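Local coordinates for protein Glp_546_48378_50642 (Giardia intestinalis, PDB 2QVW) that cleaves double-stranded RNA into short interfering RNAs of 21 to 23 base pairs in the RNA interference pathway, at residues A[609-621]-A[698-710]. Residues are numbered along the deposited sequence; the frame is centred on the assembly and turned at random.
Sequences GSKHIAAQTVSRS and FPSVVSEVIIESH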
loop_
_atom_site.group_PDB
_atom_site.type_symbol
_atom_site.label_atom_id
_atom_site.label_comp_id
_atom_site.label_asym_id
_atom_site.label_seq_id
_atom_site.Cartn_x
_atom_site.Cartn_y
_atom_site.Cartn_z
ATOM N N GLY A 609 42.127 -6.061 25.500
ATOM C CA GLY A 609 42.445 -5.626 26.853
ATOM C C GLY A 609 41.208 -5.353 27.697
ATOM O O GLY A 609 40.998 -5.982 28.739
ATOM N N SER A 610 40.402 -4.394 27.253
ATOM C CA SER A 610 39.163 -4.035 27.932
ATOM C C SER A 610 38.209 -3.681 26.807
ATOM O O SER A 610 37.106 -4.200 26.739
ATOM C CB SER A 610 39.361 -2.824 28.840
ATOM O OG SER A 610 39.299 -1.628 28.071
ATOM N N LYS A 611 38.637 -2.795 25.917
ATOM C CA LYS A 611 37.797 -2.443 24.783
ATOM C C LYS A 611 37.372 -3.756 24.128
ATOM O O LYS A 611 36.299 -3.851 23.537
ATOM C CB LYS A 611 38.569 -1.585 23.776
ATOM C CG LYS A 611 38.472 -0.091 24.019
ATOM C CD LYS A 611 39.425 0.672 23.121
ATOM C CE LYS A 611 39.389 2.153 23.435
ATOM N NZ LYS A 611 40.509 2.895 22.795
ATOM N N HIS A 612 38.219 -4.772 24.242
ATOM C CA HIS A 612 37.895 -6.064 23.674
ATOM C C HIS A 612 37.060 -6.836 24.681
ATOM O O HIS A 612 36.241 -7.666 24.314
ATOM C CB HIS A 612 39.158 -6.857 23.365
ATOM C CG HIS A 612 38.887 -8.203 22.764
ATOM N ND1 HIS A 612 38.541 -8.373 21.440
ATOM C CD2 HIS A 612 38.882 -9.443 23.314
ATOM C CE1 HIS A 612 38.336 -9.658 21.201
ATOM N NE2 HIS A 612 38.535 -10.328 22.321
ATOM N N ILE A 613 37.280 -6.567 25.960
ATOM C CA ILE A 613 36.531 -7.245 27.003
ATOM C C ILE A 613 35.103 -6.731 26.991
ATOM O O ILE A 613 34.150 -7.499 27.096
ATOM C CB ILE A 613 37.135 -6.980 28.389
ATOM C CG1 ILE A 613 38.631 -7.299 28.374
ATOM C CG2 ILE A 613 36.417 -7.815 29.432
ATOM C CD1 ILE A 613 38.971 -8.710 27.935
ATOM N N ALA A 614 34.965 -5.417 26.866
ATOM C CA ALA A 614 33.655 -4.785 26.824
ATOM C C ALA A 614 32.992 -5.238 25.538
ATOM O O ALA A 614 31.802 -5.530 25.510
ATOM C CB ALA A 614 33.802 -3.276 26.837
ATOM N N ALA A 615 33.779 -5.292 24.473
ATOM C CA ALA A 615 33.286 -5.730 23.181
ATOM C C ALA A 615 32.653 -7.108 23.359
ATOM O O ALA A 615 31.521 -7.334 22.936
ATOM C CB ALA A 615 34.433 -5.802 22.187
ATOM N N GLN A 616 33.391 -8.022 23.991
ATOM C CA GLN A 616 32.920 -9.384 24.243
ATOM C C GLN A 616 31.620 -9.405 25.037
ATOM O O GLN A 616 30.648 -10.060 24.656
ATOM C CB GLN A 616 33.958 -10.173 25.039
ATOM C CG GLN A 616 35.162 -10.661 24.266
ATOM C CD GLN A 616 36.064 -11.539 25.118
ATOM O OE1 GLN A 616 35.582 -12.404 25.853
ATOM N NE2 GLN A 616 37.376 -11.328 25.019
ATOM N N THR A 617 31.625 -8.690 26.160
ATOM C CA THR A 617 30.473 -8.628 27.047
ATOM C C THR A 617 29.211 -8.121 26.362
ATOM O O THR A 617 28.122 -8.612 26.626
ATOM C CB THR A 617 30.783 -7.754 28.276
ATOM O OG1 THR A 617 31.177 -6.449 27.844
ATOM C CG2 THR A 617 31.916 -8.370 29.096
ATOM N N VAL A 618 29.356 -7.141 25.481
ATOM C CA VAL A 618 28.208 -6.598 24.763
ATOM C C VAL A 618 27.621 -7.657 23.838
ATOM O O VAL A 618 26.414 -7.727 23.648
ATOM C CB VAL A 618 28.602 -5.371 23.910
ATOM C CG1 VAL A 618 27.391 -4.852 23.147
ATOM C CG2 VAL A 618 29.162 -4.285 24.800
ATOM N N SER A 619 28.490 -8.476 23.264
ATOM C CA SER A 619 28.083 -9.539 22.358
ATOM C C SER A 619 27.014 -10.458 22.928
ATOM O O SER A 619 26.026 -10.764 22.268
ATOM C CB SER A 619 29.289 -10.388 21.976
ATOM O OG SER A 619 28.865 -11.689 21.624
ATOM N N ARG A 620 27.218 -10.909 24.155
ATOM C CA ARG A 620 26.270 -11.812 24.785
ATOM C C ARG A 620 25.113 -11.090 25.479
ATOM O O ARG A 620 24.127 -11.713 25.878
ATOM C CB ARG A 620 27.019 -12.703 25.779
ATOM C CG ARG A 620 28.242 -13.409 25.166
ATOM C CD ARG A 620 28.926 -14.327 26.170
ATOM N NE ARG A 620 30.271 -13.881 26.531
ATOM C CZ ARG A 620 30.557 -12.693 27.057
ATOM N NH1 ARG A 620 29.591 -11.813 27.285
ATOM N NH2 ARG A 620 31.811 -12.387 27.368
ATOM N N SER A 621 25.223 -9.771 25.600
ATOM C CA SER A 621 24.191 -8.980 26.258
ATOM C C SER A 621 23.199 -8.383 25.271
ATOM O O SER A 621 22.709 -7.275 25.482
ATOM C CB SER A 621 24.841 -7.850 27.060
ATOM O OG SER A 621 25.841 -8.340 27.940
ATOM N N PHE A 698 24.046 -2.085 30.367
ATOM C CA PHE A 698 25.009 -3.119 30.050
ATOM C C PHE A 698 25.887 -3.336 31.276
ATOM O O PHE A 698 26.154 -2.399 32.037
ATOM C CB PHE A 698 25.876 -2.686 28.869
ATOM C CG PHE A 698 25.206 -2.832 27.533
ATOM C CD1 PHE A 698 24.913 -4.092 27.020
ATOM C CD2 PHE A 698 24.874 -1.711 26.781
ATOM C CE1 PHE A 698 24.302 -4.233 25.775
ATOM C CE2 PHE A 698 24.264 -1.843 25.535
ATOM C CZ PHE A 698 23.977 -3.107 25.034
ATOM N N PRO A 699 26.341 -4.577 31.493
ATOM C CA PRO A 699 27.191 -4.831 32.655
ATOM C C PRO A 699 28.320 -3.811 32.696
ATOM O O PRO A 699 29.118 -3.714 31.766
ATOM C CB PRO A 699 27.684 -6.258 32.419
ATOM C CG PRO A 699 27.587 -6.419 30.920
ATOM C CD PRO A 699 26.283 -5.751 30.611
ATOM N N SER A 700 28.347 -3.041 33.777
ATOM C CA SER A 700 29.336 -1.991 34.020
ATOM C C SER A 700 30.609 -1.978 33.168
ATOM O O SER A 700 31.080 -0.903 32.793
ATOM C CB SER A 700 29.710 -1.993 35.503
ATOM O OG SER A 700 29.887 -3.318 35.976
ATOM N N VAL A 701 31.173 -3.148 32.870
ATOM C CA VAL A 701 32.388 -3.218 32.051
ATOM C C VAL A 701 32.307 -2.189 30.925
ATOM O O VAL A 701 33.302 -1.561 30.567
ATOM C CB VAL A 701 32.574 -4.613 31.409
ATOM C CG1 VAL A 701 33.930 -4.695 30.734
ATOM C CG2 VAL A 701 32.436 -5.696 32.461
ATOM N N VAL A 702 31.107 -2.022 30.375
ATOM C CA VAL A 702 30.861 -1.071 29.299
ATOM C C VAL A 702 30.995 0.357 29.810
ATOM O O VAL A 702 31.834 1.121 29.343
ATOM C CB VAL A 702 29.443 -1.251 28.737
ATOM C CG1 VAL A 702 29.186 -0.249 27.610
ATOM C CG2 VAL A 702 29.269 -2.679 28.252
ATOM N N SER A 703 30.150 0.711 30.769
ATOM C CA SER A 703 30.168 2.041 31.355
ATOM C C SER A 703 31.596 2.409 31.731
ATOM O O SER A 703 32.014 3.554 31.589
ATOM C CB SER A 703 29.287 2.073 32.612
ATOM O OG SER A 703 27.996 1.529 32.379
ATOM N N GLU A 704 32.337 1.415 32.211
ATOM C CA GLU A 704 33.719 1.591 32.643
ATOM C C GLU A 704 34.666 2.010 31.521
ATOM O O GLU A 704 35.449 2.948 31.676
ATOM C CB GLU A 704 34.223 0.298 33.277
ATOM C CG GLU A 704 33.407 -0.160 34.476
ATOM C CD GLU A 704 33.876 -1.497 35.035
ATOM O OE1 GLU A 704 35.061 -1.612 35.416
ATOM O OE2 GLU A 704 33.056 -2.438 35.094
ATOM N N VAL A 705 34.603 1.303 30.397
ATOM C CA VAL A 705 35.455 1.616 29.254
ATOM C C VAL A 705 35.196 3.044 28.769
ATOM O O VAL A 705 36.111 3.737 28.326
ATOM C CB VAL A 705 35.196 0.642 28.088
ATOM C CG1 VAL A 705 36.141 0.941 26.941
ATOM C CG2 VAL A 705 35.368 -0.785 28.563
ATOM N N ILE A 706 33.939 3.469 28.854
ATOM C CA ILE A 706 33.552 4.809 28.439
ATOM C C ILE A 706 34.326 5.836 29.252
ATOM O O ILE A 706 35.109 6.613 28.712
ATOM C CB ILE A 706 32.058 5.061 28.680
ATOM C CG1 ILE A 706 31.220 4.013 27.949
ATOM C CG2 ILE A 706 31.699 6.471 28.228
ATOM C CD1 ILE A 706 31.262 4.136 26.452
ATOM N N ILE A 707 34.080 5.836 30.557
ATOM C CA ILE A 707 34.744 6.746 31.476
ATOM C C ILE A 707 36.249 6.607 31.290
ATOM O O ILE A 707 37.004 7.568 31.437
ATOM C CB ILE A 707 34.393 6.394 32.932
ATOM C CG1 ILE A 707 32.879 6.263 33.080
ATOM C CG2 ILE A 707 34.933 7.463 33.871
ATOM C CD1 ILE A 707 32.435 5.731 34.425
ATOM N N GLU A 708 36.671 5.393 30.962
ATOM C CA GLU A 708 38.073 5.096 30.753
ATOM C C GLU A 708 38.641 5.893 29.592
ATOM O O GLU A 708 39.729 6.453 29.689
ATOM C CB GLU A 708 38.249 3.596 30.500
ATOM C CG GLU A 708 39.685 3.167 30.240
ATOM C CD GLU A 708 40.666 3.824 31.191
ATOM O OE1 GLU A 708 40.459 3.734 32.422
ATOM O OE2 GLU A 708 41.644 4.434 30.705
ATOM N N SER A 709 37.890 5.950 28.498
ATOM C CA SER A 709 38.314 6.662 27.298
ATOM C C SER A 709 38.008 8.157 27.359
ATOM O O SER A 709 38.534 8.944 26.569
ATOM C CB SER A 709 37.624 6.055 26.076
ATOM O OG SER A 709 37.746 4.646 26.071
ATOM N N HIS A 710 37.155 8.538 28.302
ATOM C CA HIS A 710 36.760 9.932 28.469
ATOM C C HIS A 710 36.930 10.389 29.917
ATOM O O HIS A 710 36.162 9.998 30.801
ATOM C CB HIS A 710 35.304 10.106 28.042
ATOM C CG HIS A 710 35.023 9.632 26.650
ATOM N ND1 HIS A 710 35.463 10.305 25.530
ATOM C CD2 HIS A 710 34.355 8.545 26.197
ATOM C CE1 HIS A 710 35.078 9.653 24.447
ATOM N NE2 HIS A 710 34.403 8.581 24.824
#
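Helix 611-620 and helix 701-709 pack roughly antiparallel, at 147° between their directions, with their axes 9.0 Å apart at closest approach. The backbones come nearest where Ala614 meets Val702, CA to CA 5.3 Å. Ala614 points its CB at the other helix, and its small side chain suits this approach. Its CB meets CG2 of Val705 at 3.4 Å, while CG1 of Val701 reaches its CA. Val705 splits its methyls between Lys611 and Ala614, one turn apart. With chi1 at -177°, CG1 stands opposite the backbone N and touches CG of Lys611, while CG2 turns to Ala614. The Lys611 chain runs on extended and brings CE near OG of Ser709. Further along, Val618 divides its branches. CG2 meets CG2 of Val702 at 3.8 Å, the two side chains crossing at about a right angle, and CG1 approaches CE1 of Phe698. Ser621 sits at the edge of the Phe698 ring, with O 3.4 Å from CE1 and CB in the ring plane. Its OG lies against CD of Pro699.

Three hydroxyls along the interface bond back to their own helical segments. Thr617 OG1 donates to Ala614 O (2.6 Å), Ser621 OG to Thr617 O, and Ser709 OG to Val705 O (2.9 Å). Val705 O thus takes two donors, Ser709 N and OG, from opposite faces of its plane. The contact is mostly apolar. Ala615 and Ser619 pack on helix 631-642, and Ile706 on helix 718-735, which carries Asp722 and Glu725 of a manganese site. The pair is part of the all-helical packing of the C-terminal ribonuclease III region.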